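Local coordinates for protein putative ferredoxin--NADP reductase (Plasmodium falciparum 3D7, PDB 2OK7) that probably catalyses FAD-dependent electron transfer between ferredoxin and NADP(H), and may serve the terminal step of isoprenoid precursor biosynthesis by the DOXP/MEP pathway, at residues I176-G181 against C284-I289; P184-L189 against N227-F232; G216-D221 against V245-Q250. One frame throughout, in Å; residues are numbered along the deposited sequence.

Contact 1 of 3, residues I176-G181 against C284-I289; sequences IATGTG and CGHKSI. With A2P (adenosine-2'-5'-diphosphate), chain I; A2P (adenosine-2'-5'-diphosphate), chain K.
Ile176 O accepts the N-H of Cys284 at 2.9 Å, one of the backbone bonds that align strands 173-178 and 280-285 as parallel neighbours in the five-stranded sheet of the NADP-binding, Rossmann-like domain; Ile176 also bonds Tyr282 further back. The Ile176 side chain meets Ile289, CG2 to CG2 at 3.6 Å. The two slide past each other in opposite directions, and helix 259-265 also covers Ile176, through Val259 and Ile263. Ala177 pairs with Cys284 as a parallel bridge, its CA making a CA-H...O contact with Cys284 O. That same oxygen takes a bond from Thr178 N at 3.2 Å, with the donor lying in the carbonyl plane.

Beyond this bond Thr178 continues the pairing with its side chain. A chi1 of 56° sets OG1 between the backbone N and the carbonyl carbon, where it accepts His286 N at 3.0 Å with an N-H...O angle of 156°. OG1 also lies at the edge of the imidazole, near its plane, while CG2 meets Ile289 CD1 tip to tip at 3.8 Å. The positive phi of Gly179 favours glycine, which also sets no side chain against O4P of the chain I adenosine-2'-5'-diphosphate. Thr180 touches the FAD, and its OG1 is hydrogen-bonded to Tyr316 OH. Gly181 N bonds back to Thr178 O, closing the turn, and its CA rests 3.6 Å from Cys284 SG.

The loop after strand 280-285 grips the nucleotide, in agreement with the NADP-binding role assigned to His286 and Ser288. Adenine C8 and N9 lie over one face of the His286 ring, toward its rim. Ser288 OG accepts from adenine N6 and donates to O2P of the chain K nucleotide. His286 NE2 donates to O5' and to O5P of the chain I nucleotide, each at 2.9 Å.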
loop_
_atom_site.group_PDB
_atom_site.type_symbol
_atom_site.label_atom_id
_atom_site.label_comp_id
_atom_site.label_asym_id
_atom_site.label_seq_id
_atom_site.Cartn_x
_atom_site.Cartn_y
_atom_site.Cartn_z
ATOM N N ILE A 176 -11.356 -0.089 13.606
ATOM C CA ILE A 176 -9.965 -0.540 13.468
ATOM C C ILE A 176 -9.244 0.287 12.404
ATOM O O ILE A 176 -9.699 0.387 11.257
ATOM C CB ILE A 176 -9.824 -2.072 13.203
ATOM C CG1 ILE A 176 -10.692 -2.883 14.171
ATOM C CG2 ILE A 176 -8.364 -2.501 13.365
ATOM C CD1 ILE A 176 -10.785 -4.371 13.852
ATOM N N ALA A 177 -8.123 0.878 12.809
ATOM C CA ALA A 177 -7.370 1.804 11.970
ATOM C C ALA A 177 -5.885 1.555 12.019
ATOM O O ALA A 177 -5.350 1.120 13.039
ATOM C CB ALA A 177 -7.630 3.224 12.397
ATOM N N THR A 178 -5.225 1.843 10.901
ATOM C CA THR A 178 -3.785 2.044 10.882
ATOM C C THR A 178 -3.465 3.341 10.155
ATOM O O THR A 178 -4.095 3.661 9.150
ATOM C CB THR A 178 -2.998 0.884 10.213
ATOM O OG1 THR A 178 -3.482 0.660 8.881
ATOM C CG2 THR A 178 -3.092 -0.399 11.026
ATOM N N GLY A 179 -2.490 4.074 10.682
ATOM C CA GLY A 179 -1.944 5.279 10.047
ATOM C C GLY A 179 -2.952 6.389 9.837
ATOM O O GLY A 179 -3.569 6.880 10.784
ATOM N N THR A 180 -3.139 6.751 8.573
ATOM C CA THR A 180 -4.104 7.772 8.180
ATOM C C THR A 180 -5.561 7.275 8.243
ATOM O O THR A 180 -6.503 8.056 8.090
ATOM C CB THR A 180 -3.780 8.347 6.788
ATOM O OG1 THR A 180 -3.659 7.281 5.831
ATOM C CG2 THR A 180 -2.473 9.155 6.818
ATOM N N GLY A 181 -5.735 5.985 8.514
ATOM C CA GLY A 181 -7.051 5.370 8.631
ATOM C C GLY A 181 -7.892 5.760 9.840
ATOM O O GLY A 181 -9.055 5.351 9.941
ATOM N N CYS A 284 -10.230 0.211 8.370
ATOM C CA CYS A 284 -9.612 1.227 7.517
ATOM C C CYS A 284 -8.091 1.271 7.664
ATOM O O CYS A 284 -7.560 1.568 8.736
ATOM C CB CYS A 284 -10.221 2.606 7.793
ATOM S SG CYS A 284 -9.700 3.910 6.644
ATOM N N GLY A 285 -7.390 0.976 6.577
ATOM C CA GLY A 285 -5.936 1.016 6.591
ATOM C C GLY A 285 -5.351 -0.146 5.833
ATOM O O GLY A 285 -5.760 -0.410 4.705
ATOM N N HIS A 286 -4.397 -0.841 6.455
ATOM C CA HIS A 286 -3.710 -1.966 5.813
ATOM C C HIS A 286 -4.665 -3.121 5.467
ATOM O O HIS A 286 -5.667 -3.348 6.150
ATOM C CB HIS A 286 -2.520 -2.447 6.650
ATOM C CG HIS A 286 -1.306 -1.569 6.541
ATOM N ND1 HIS A 286 -0.350 -1.740 5.559
ATOM C CD2 HIS A 286 -0.884 -0.527 7.296
ATOM C CE1 HIS A 286 0.601 -0.832 5.709
ATOM N NE2 HIS A 286 0.302 -0.083 6.754
ATOM N N LYS A 287 -4.342 -3.816 4.382
ATOM C CA LYS A 287 -5.182 -4.866 3.814
ATOM C C LYS A 287 -5.221 -6.108 4.701
ATOM O O LYS A 287 -6.204 -6.851 4.693
ATOM C CB LYS A 287 -4.675 -5.234 2.410
ATOM C CG LYS A 287 -5.138 -4.300 1.280
ATOM C CD LYS A 287 -4.344 -2.980 1.173
ATOM C CE LYS A 287 -3.047 -3.136 0.383
ATOM N NZ LYS A 287 -2.342 -1.832 0.213
ATOM N N SER A 288 -4.157 -6.307 5.474
ATOM C CA SER A 288 -3.988 -7.482 6.321
ATOM C C SER A 288 -4.971 -7.563 7.485
ATOM O O SER A 288 -5.226 -8.655 7.995
ATOM C CB SER A 288 -2.571 -7.520 6.873
ATOM O OG SER A 288 -1.619 -7.276 5.852
ATOM N N ILE A 289 -5.513 -6.413 7.894
ATOM C CA ILE A 289 -6.477 -6.333 8.993
ATOM C C ILE A 289 -7.763 -7.114 8.693
ATOM O O ILE A 289 -8.314 -7.775 9.586
ATOM C CB ILE A 289 -6.834 -4.873 9.359
ATOM C CG1 ILE A 289 -5.580 -4.002 9.464
ATOM C CG2 ILE A 289 -7.600 -4.832 10.671
ATOM C CD1 ILE A 289 -5.862 -2.508 9.497
HETATM P P1 A2P I . 5.507 -0.937 10.353
HETATM O O1P A2P I . 6.005 -2.325 10.680
HETATM O O2P A2P I . 5.413 -0.614 8.877
HETATM O O3P A2P I . 6.143 0.189 11.143
HETATM P P2 A2P I . 1.758 3.030 7.353
HETATM O O4P A2P I . 0.529 3.860 7.054
HETATM O O5P A2P I . 2.137 2.051 6.270
HETATM O O6P A2P I . 2.905 3.790 7.954
HETATM O "O5'" A2P I . 1.301 2.042 8.530
HETATM C "C5'" A2P I . 1.003 2.510 9.838
HETATM C "C4'" A2P I . 1.236 1.350 10.795
HETATM O "O4'" A2P I . 0.673 0.163 10.245
HETATM C "C3'" A2P I . 2.729 1.102 10.971
HETATM O "O3'" A2P I . 3.041 0.945 12.355
HETATM C "C2'" A2P I . 2.981 -0.205 10.263
HETATM O "O2'" A2P I . 3.989 -0.985 10.888
HETATM C "C1'" A2P I . 1.636 -0.879 10.375
HETATM N N9 A2P I . 1.544 -2.029 9.435
HETATM C C8 A2P I . 2.433 -2.352 8.475
HETATM N N7 A2P I . 2.066 -3.484 7.843
HETATM C C5 A2P I . 0.935 -3.922 8.410
HETATM C C6 A2P I . 0.019 -5.072 8.214
HETATM N N6 A2P I . 0.281 -5.985 7.261
HETATM N N1 A2P I . -1.066 -5.174 9.014
HETATM C C2 A2P I . -1.302 -4.238 9.955
HETATM N N3 A2P I . -0.512 -3.177 10.199
HETATM C C4 A2P I . 0.596 -2.960 9.460
HETATM P P1 A2P K . -0.882 -10.889 4.693
HETATM O O1P A2P K . -0.761 -10.731 6.187
HETATM O O2P A2P K . -1.471 -9.689 3.980
HETATM O O3P A2P K . -1.451 -12.216 4.246
HETATM P P2 A2P K . 0.218 -8.150 -0.779
HETATM O O4P A2P K . 0.473 -6.667 -0.918
HETATM O O5P A2P K . -0.881 -8.500 0.195
HETATM O O6P A2P K . 0.102 -8.903 -2.091
HETATM O "O5'" A2P K . 1.557 -8.674 -0.048
HETATM C "C5'" A2P K . 2.023 -10.012 -0.206
HETATM C "C4'" A2P K . 2.475 -10.585 1.118
HETATM O "O4'" A2P K . 3.015 -9.563 1.966
HETATM C "C3'" A2P K . 1.314 -11.205 1.867
HETATM O "O3'" A2P K . 1.753 -12.467 2.364
HETATM C "C2'" A2P K . 1.112 -10.291 3.053
HETATM O "O2'" A2P K . 0.655 -10.980 4.211
HETATM C "C1'" A2P K . 2.511 -9.774 3.280
HETATM N N9 A2P K . 2.534 -8.556 4.124
HETATM C C8 A2P K . 1.482 -7.815 4.526
HETATM N N7 A2P K . 1.895 -6.782 5.296
HETATM C C5 A2P K . 3.228 -6.871 5.423
HETATM C C6 A2P K . 4.296 -6.104 6.108
HETATM N N6 A2P K . 3.994 -5.014 6.839
HETATM N N1 A2P K . 5.574 -6.530 5.977
HETATM C C2 A2P K . 5.869 -7.619 5.241
HETATM N N3 A2P K . 4.961 -8.368 4.600
HETATM C C4 A2P K . 3.644 -8.044 4.651
#

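Contact 2 of 3, residues P184-L189 against N227-F232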
loop_
_atom_site.group_PDB
_atom_site.type_symbol
_atom_site.label_atom_id
_atom_site.label_comp_id
_atom_site.label_asym_id
_atom_site.label_seq_id
_atom_site.Cartn_x
_atom_site.Cartn_y
_atom_site.Cartn_z
ATOM N N PRO A 184 -11.359 8.819 8.989
ATOM C CA PRO A 184 -12.819 8.717 8.990
ATOM C C PRO A 184 -13.415 8.529 10.384
ATOM O O PRO A 184 -14.545 8.959 10.623
ATOM C CB PRO A 184 -13.093 7.484 8.123
ATOM C CG PRO A 184 -11.844 6.707 8.153
ATOM C CD PRO A 184 -10.762 7.696 8.235
ATOM N N TYR A 185 -12.652 7.926 11.293
ATOM C CA TYR A 185 -13.130 7.704 12.653
ATOM C C TYR A 185 -13.130 8.984 13.466
ATOM O O TYR A 185 -13.998 9.158 14.310
ATOM C CB TYR A 185 -12.328 6.614 13.370
ATOM C CG TYR A 185 -12.283 5.292 12.641
ATOM C CD1 TYR A 185 -13.404 4.792 11.971
ATOM C CD2 TYR A 185 -11.123 4.526 12.641
ATOM C CE1 TYR A 185 -13.357 3.572 11.307
ATOM C CE2 TYR A 185 -11.074 3.304 11.988
ATOM C CZ TYR A 185 -12.187 2.830 11.329
ATOM O OH TYR A 185 -12.102 1.623 10.686
ATOM N N ILE A 186 -12.167 9.872 13.197
ATOM C CA ILE A 186 -12.107 11.189 13.842
ATOM C C ILE A 186 -13.337 12.019 13.488
ATOM O O ILE A 186 -13.928 12.643 14.368
ATOM C CB ILE A 186 -10.771 11.953 13.530
ATOM C CG1 ILE A 186 -9.569 11.212 14.125
ATOM C CG2 ILE A 186 -10.789 13.401 14.052
ATOM C CD1 ILE A 186 -9.593 11.080 15.632
ATOM N N SER A 187 -13.746 11.983 12.221
ATOM C CA SER A 187 -14.966 12.677 11.797
ATOM C C SER A 187 -16.240 12.031 12.372
ATOM O O SER A 187 -17.221 12.735 12.630
ATOM C CB SER A 187 -15.040 12.792 10.274
ATOM O OG SER A 187 -15.382 11.558 9.688
ATOM N N PHE A 188 -16.206 10.711 12.580
ATOM C CA PHE A 188 -17.296 9.982 13.247
ATOM C C PHE A 188 -17.488 10.473 14.677
ATOM O O PHE A 188 -18.603 10.818 15.072
ATOM C CB PHE A 188 -17.040 8.464 13.285
ATOM C CG PHE A 188 -17.208 7.757 11.957
ATOM C CD1 PHE A 188 -16.734 6.450 11.807
ATOM C CD2 PHE A 188 -17.817 8.379 10.860
ATOM C CE1 PHE A 188 -16.875 5.776 10.599
ATOM C CE2 PHE A 188 -17.959 7.709 9.650
ATOM C CZ PHE A 188 -17.488 6.411 9.515
ATOM N N LEU A 189 -16.387 10.519 15.427
ATOM C CA LEU A 189 -16.368 10.953 16.829
ATOM C C LEU A 189 -16.756 12.425 16.988
ATOM O O LEU A 189 -17.362 12.812 17.996
ATOM C CB LEU A 189 -14.986 10.697 17.446
ATOM C CG LEU A 189 -14.498 9.242 17.555
ATOM C CD1 LEU A 189 -12.973 9.158 17.466
ATOM C CD2 LEU A 189 -15.005 8.581 18.820
ATOM N N ASN A 227 -4.427 14.966 19.863
ATOM C CA ASN A 227 -5.220 16.001 20.532
ATOM C C ASN A 227 -6.702 15.646 20.648
ATOM O O ASN A 227 -7.265 15.691 21.736
ATOM C CB ASN A 227 -5.054 17.357 19.830
ATOM C CG ASN A 227 -3.682 17.981 20.047
ATOM O OD1 ASN A 227 -2.872 17.502 20.844
ATOM N ND2 ASN A 227 -3.422 19.069 19.336
ATOM N N GLU A 228 -7.310 15.259 19.530
ATOM C CA GLU A 228 -8.729 14.900 19.494
ATOM C C GLU A 228 -8.998 13.595 20.234
ATOM O O GLU A 228 -9.877 13.558 21.095
ATOM C CB GLU A 228 -9.251 14.843 18.052
ATOM C CG GLU A 228 -9.428 16.222 17.373
ATOM C CD GLU A 228 -8.119 16.877 16.914
ATOM O OE1 GLU A 228 -7.040 16.236 16.976
ATOM O OE2 GLU A 228 -8.164 18.052 16.487
ATOM N N LEU A 229 -8.214 12.555 19.939
ATOM C CA LEU A 229 -8.334 11.253 20.621
ATOM C C LEU A 229 -8.134 11.295 22.141
ATOM O O LEU A 229 -8.780 10.534 22.858
ATOM C CB LEU A 229 -7.407 10.200 19.993
ATOM C CG LEU A 229 -7.809 9.610 18.631
ATOM C CD1 LEU A 229 -6.691 8.740 18.064
ATOM C CD2 LEU A 229 -9.149 8.840 18.655
ATOM N N GLU A 230 -7.253 12.167 22.631
ATOM C CA GLU A 230 -7.045 12.299 24.082
ATOM C C GLU A 230 -8.153 13.097 24.764
ATOM O O GLU A 230 -8.450 12.868 25.939
ATOM C CB GLU A 230 -5.668 12.883 24.417
ATOM C CG GLU A 230 -4.549 11.887 24.225
ATOM C CD GLU A 230 -3.198 12.379 24.693
ATOM O OE1 GLU A 230 -2.917 13.601 24.632
ATOM O OE2 GLU A 230 -2.399 11.515 25.112
ATOM N N TYR A 231 -8.755 14.022 24.019
ATOM C CA TYR A 231 -9.923 14.775 24.469
ATOM C C TYR A 231 -11.146 13.866 24.683
ATOM O O TYR A 231 -11.804 13.960 25.720
ATOM C CB TYR A 231 -10.238 15.907 23.479
ATOM C CG TYR A 231 -11.516 16.670 23.769
ATOM C CD1 TYR A 231 -11.545 17.678 24.733
ATOM C CD2 TYR A 231 -12.699 16.388 23.061
ATOM C CE1 TYR A 231 -12.706 18.377 24.994
ATOM C CE2 TYR A 231 -13.876 17.079 23.323
ATOM C CZ TYR A 231 -13.872 18.072 24.292
ATOM O OH TYR A 231 -15.032 18.765 24.544
ATOM N N PHE A 232 -11.439 12.994 23.718
ATOM C CA PHE A 232 -12.575 12.067 23.832
ATOM C C PHE A 232 -12.423 11.046 24.970
ATOM O O PHE A 232 -13.410 10.702 25.626
ATOM C CB PHE A 232 -12.871 11.371 22.488
ATOM C CG PHE A 232 -13.380 12.304 21.413
ATOM C CD1 PHE A 232 -12.673 12.463 20.227
ATOM C CD2 PHE A 232 -14.566 13.023 21.587
ATOM C CE1 PHE A 232 -13.124 13.327 19.236
ATOM C CE2 PHE A 232 -15.030 13.890 20.592
ATOM C CZ PHE A 232 -14.307 14.037 19.415
#
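Leu189 lays its CB over one face of the Phe232 ring, a CH-pi contact with CB 4.0 Å from the ring centroid and 24° off the normal. The carbon sits toward the rim, nearest CE1, while the CZ corner of the ring comes to 3.6 Å from Leu189 O. Tyr231 CD2 lies over the opposite face, so the ring is flanked on both sides. One turn earlier, Ile186 and Leu229 cross at about a right angle. A chi2 of -62° bends the end of Ile186 toward the other helix, placing CD1 at 3.8 Å from Leu229 CG. Leu229 CD2 also meets Leu189 CD1 at 4.0 Å, again nearly perpendicular, so Leu229 is shared by Ile186 and Leu189. These side-chain contacts are apolar; the two segments bury 253 Å² in all, between axes 10.9 Å apart and inclined at 42°.

Both helices pack on one face of the parallel sheet of the NADP-binding domain. Leu189 rests on Ile211 and Ile213 of strand 211-217, Leu229 on Ile242 and Tyr244 of strand 240-246, and both Leu189 and Phe232 reach Ile240.

Contact 3 of 3, residues G216-D221 against V245-Q250; sequences GVYNED and VFSYKQ. With A2P (adenosine-2'-5'-diphosphate), chain I.
Ser247 N donates to Val217 O at 3.0 Å and Tyr248 N to Tyr218 O at 3.0 Å, two successive backbone bonds that hold together the loops leaving strands 211-217 and 240-246. These strands belong to one beta-alpha-beta unit of the Rossmann-like NADP-binding domain, and the contact lies at their C-terminal ends, where such domains bind nucleotide.

The Tyr248 side chain can be traced outward along its partner. Its CB stands over a face of the Tyr218 ring, 4.1 Å from the centroid and 14° off the normal: a CH-pi contact. With chi1 at -167°, CG is anti to the backbone N and is carried along the Tyr218 ring, reaching CE2 at 4.0 Å. CD1 goes further and comes to 3.3 Å from Tyr218 OH, with CE1 the next atom to approach that oxygen. The two planes are inclined by only 23°, but the centroids lie 5.2 Å apart, so the rings are slid apart and barely overlap. CB sits over the face, while the Tyr248 ring itself is mostly displaced past it.

The Phe246 ring meets Val217 CG2 at its edge, the two side chains lying side by side, and Glu220 N sits over one face. Asn219 is held by Asn30 through ND2 and by Ser222 through OD1.

On the nucleotide side, the Tyr218 ring turns an edge to O3P of the adenosine-2'-5'-diphosphate of chain I. The bound nucleotide agrees with the NADP-binding role assigned to these residues: Val217 lies by O3', Tyr218 and Ser247 by the 2'-phosphate that distinguishes NADP from NAD. Ser247 CB packs against O3' and O2'; its OG accepts from ribose O3' at 2.7 Å and donates to phosphate O3P at 2.7 Å.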
loop_
_atom_site.group_PDB
_atom_site.type_symbol
_atom_site.label_atom_id
_atom_site.label_comp_id
_atom_site.label_asym_id
_atom_site.label_seq_id
_atom_site.Cartn_x
_atom_site.Cartn_y
_atom_site.Cartn_z
ATOM N N GLY A 216 -3.254 1.140 15.088
ATOM C CA GLY A 216 -1.864 0.781 14.893
ATOM C C GLY A 216 -1.087 1.869 14.190
ATOM O O GLY A 216 -1.404 2.216 13.052
ATOM N N VAL A 217 -0.086 2.416 14.879
ATOM C CA VAL A 217 0.905 3.305 14.274
ATOM C C VAL A 217 2.308 2.872 14.712
ATOM O O VAL A 217 2.448 1.915 15.471
ATOM C CB VAL A 217 0.662 4.790 14.635
ATOM C CG1 VAL A 217 -0.441 5.389 13.763
ATOM C CG2 VAL A 217 0.351 4.944 16.112
ATOM N N TYR A 218 3.341 3.554 14.218
ATOM C CA TYR A 218 4.718 3.226 14.557
ATOM C C TYR A 218 4.971 3.383 16.057
ATOM O O TYR A 218 5.323 2.407 16.728
ATOM C CB TYR A 218 5.684 4.093 13.755
ATOM C CG TYR A 218 7.140 3.680 13.856
ATOM C CD1 TYR A 218 7.626 2.570 13.148
ATOM C CD2 TYR A 218 8.041 4.408 14.637
ATOM C CE1 TYR A 218 8.969 2.189 13.223
ATOM C CE2 TYR A 218 9.397 4.034 14.719
ATOM C CZ TYR A 218 9.841 2.924 14.009
ATOM O OH TYR A 218 11.156 2.553 14.071
ATOM N N ASN A 219 4.760 4.594 16.577
ATOM C CA ASN A 219 4.985 4.892 17.992
ATOM C C ASN A 219 4.022 5.955 18.519
ATOM O O ASN A 219 3.091 6.320 17.815
ATOM C CB ASN A 219 6.469 5.242 18.274
ATOM C CG ASN A 219 7.008 6.389 17.404
ATOM O OD1 ASN A 219 6.263 7.202 16.845
ATOM N ND2 ASN A 219 8.325 6.453 17.301
ATOM N N GLU A 220 4.251 6.442 19.743
ATOM C CA GLU A 220 3.404 7.467 20.383
ATOM C C GLU A 220 3.306 8.723 19.517
ATOM O O GLU A 220 2.210 9.216 19.249
ATOM C CB GLU A 220 3.942 7.814 21.782
ATOM C CG GLU A 220 2.894 8.371 22.770
ATOM C CD GLU A 220 2.804 9.910 22.815
ATOM O OE1 GLU A 220 3.581 10.608 22.122
ATOM O OE2 GLU A 220 1.949 10.432 23.564
ATOM N N ASP A 221 4.459 9.181 19.031
ATOM C CA ASP A 221 4.575 10.381 18.204
ATOM C C ASP A 221 3.948 10.268 16.804
ATOM O O ASP A 221 3.783 11.284 16.117
ATOM C CB ASP A 221 6.050 10.797 18.115
ATOM C CG ASP A 221 6.586 11.379 19.427
ATOM O OD1 ASP A 221 6.080 11.034 20.516
ATOM O OD2 ASP A 221 7.514 12.208 19.370
ATOM N N VAL A 245 -1.629 0.179 19.272
ATOM C CA VAL A 245 -0.727 -0.953 19.005
ATOM C C VAL A 245 0.506 -0.464 18.241
ATOM O O VAL A 245 0.467 -0.313 17.023
ATOM C CB VAL A 245 -1.443 -2.095 18.211
ATOM C CG1 VAL A 245 -0.559 -3.333 18.097
ATOM C CG2 VAL A 245 -2.767 -2.450 18.863
ATOM N N PHE A 246 1.594 -0.209 18.961
ATOM C CA PHE A 246 2.792 0.376 18.357
ATOM C C PHE A 246 3.684 -0.676 17.692
ATOM O O PHE A 246 4.052 -1.672 18.327
ATOM C CB PHE A 246 3.586 1.192 19.383
ATOM C CG PHE A 246 2.769 2.237 20.106
ATOM C CD1 PHE A 246 2.779 2.299 21.503
ATOM C CD2 PHE A 246 1.994 3.164 19.394
ATOM C CE1 PHE A 246 2.038 3.272 22.191
ATOM C CE2 PHE A 246 1.243 4.141 20.070
ATOM C CZ PHE A 246 1.266 4.196 21.473
ATOM N N SER A 247 4.031 -0.454 16.421
ATOM C CA SER A 247 4.845 -1.427 15.681
ATOM C C SER A 247 6.326 -1.359 16.027
ATOM O O SER A 247 7.071 -2.310 15.747
ATOM C CB SER A 247 4.644 -1.319 14.168
ATOM O OG SER A 247 5.218 -0.142 13.627
ATOM N N TYR A 248 6.750 -0.245 16.622
ATOM C CA TYR A 248 8.103 -0.133 17.153
ATOM C C TYR A 248 8.235 -1.040 18.368
ATOM O O TYR A 248 7.518 -0.883 19.364
ATOM C CB TYR A 248 8.473 1.316 17.498
ATOM C CG TYR A 248 9.953 1.509 17.763
ATOM C CD1 TYR A 248 10.917 0.956 16.908
ATOM C CD2 TYR A 248 10.398 2.248 18.859
ATOM C CE1 TYR A 248 12.286 1.125 17.145
ATOM C CE2 TYR A 248 11.768 2.425 19.108
ATOM C CZ TYR A 248 12.704 1.862 18.243
ATOM O OH TYR A 248 14.051 2.031 18.473
ATOM N N LYS A 249 9.142 -2.002 18.251
ATOM C CA LYS A 249 9.281 -3.091 19.216
ATOM C C LYS A 249 9.905 -2.670 20.553
ATOM O O LYS A 249 9.598 -3.273 21.590
ATOM C CB LYS A 249 10.088 -4.225 18.583
ATOM C CG LYS A 249 9.329 -5.047 17.542
ATOM C CD LYS A 249 10.100 -5.198 16.219
ATOM C CE LYS A 249 11.376 -6.034 16.324
ATOM N NZ LYS A 249 12.613 -5.206 16.410
ATOM N N GLN A 250 10.779 -1.650 20.511
ATOM C CA GLN A 250 11.562 -1.121 21.670
ATOM C C GLN A 250 12.470 -2.164 22.345
ATOM O O GLN A 250 12.926 -1.983 23.480
ATOM C CB GLN A 250 10.662 -0.380 22.687
ATOM C CG GLN A 250 10.211 1.015 22.232
ATOM C CD GLN A 250 8.928 1.500 22.903
ATOM O OE1 GLN A 250 8.883 1.706 24.117
ATOM N NE2 GLN A 250 7.885 1.703 22.104
HETATM P P1 A2P I . 5.507 -0.937 10.353
HETATM O O1P A2P I . 6.005 -2.325 10.680
HETATM O O2P A2P I . 5.413 -0.614 8.877
HETATM O O3P A2P I . 6.143 0.189 11.143
HETATM P P2 A2P I . 1.758 3.030 7.353
HETATM O O4P A2P I . 0.529 3.860 7.054
HETATM O O5P A2P I . 2.137 2.051 6.270
HETATM O O6P A2P I . 2.905 3.790 7.954
HETATM O "O5'" A2P I . 1.301 2.042 8.530
HETATM C "C5'" A2P I . 1.003 2.510 9.838
HETATM C "C4'" A2P I . 1.236 1.350 10.795
HETATM O "O4'" A2P I . 0.673 0.163 10.245
HETATM C "C3'" A2P I . 2.729 1.102 10.971
HETATM O "O3'" A2P I . 3.041 0.945 12.355
HETATM C "C2'" A2P I . 2.981 -0.205 10.263
HETATM O "O2'" A2P I . 3.989 -0.985 10.888
HETATM C "C1'" A2P I . 1.636 -0.879 10.375
HETATM N N9 A2P I . 1.544 -2.029 9.435
HETATM C C8 A2P I . 2.433 -2.352 8.475
HETATM N N7 A2P I . 2.066 -3.484 7.843
HETATM C C5 A2P I . 0.935 -3.922 8.410
HETATM C C6 A2P I . 0.019 -5.072 8.214
HETATM N N6 A2P I . 0.281 -5.985 7.261
HETATM N N1 A2P I . -1.066 -5.174 9.014
HETATM C C2 A2P I . -1.302 -4.238 9.955
HETATM N N3 A2P I . -0.512 -3.177 10.199
HETATM C C4 A2P I . 0.596 -2.960 9.460
#

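All three contacts belong to the same parallel-sheet domain. Contacts 1 and 2 are buried, both about 9 Å from the chain centre to their own centres, whereas contact 3 is only partly buried and lies about 17 Å out. Contact 2 joins helices through apolar branches; the other two combine backbone bonds with polar groups, and both hold the chain I nucleotide, contact 1 at its adenine and 5'-phosphate, contact 3 at ribose O3' and the 2'-phosphate. Contact 1 also reaches the second nucleotide. Adjacent strands link contacts 1 and 3, as Ala177 O meets Gly216 N at 2.9 Å. Contact 2 reaches contact 1 through Tyr185 OH, 2.8 Å from Ile176 O, but does not touch contact 3.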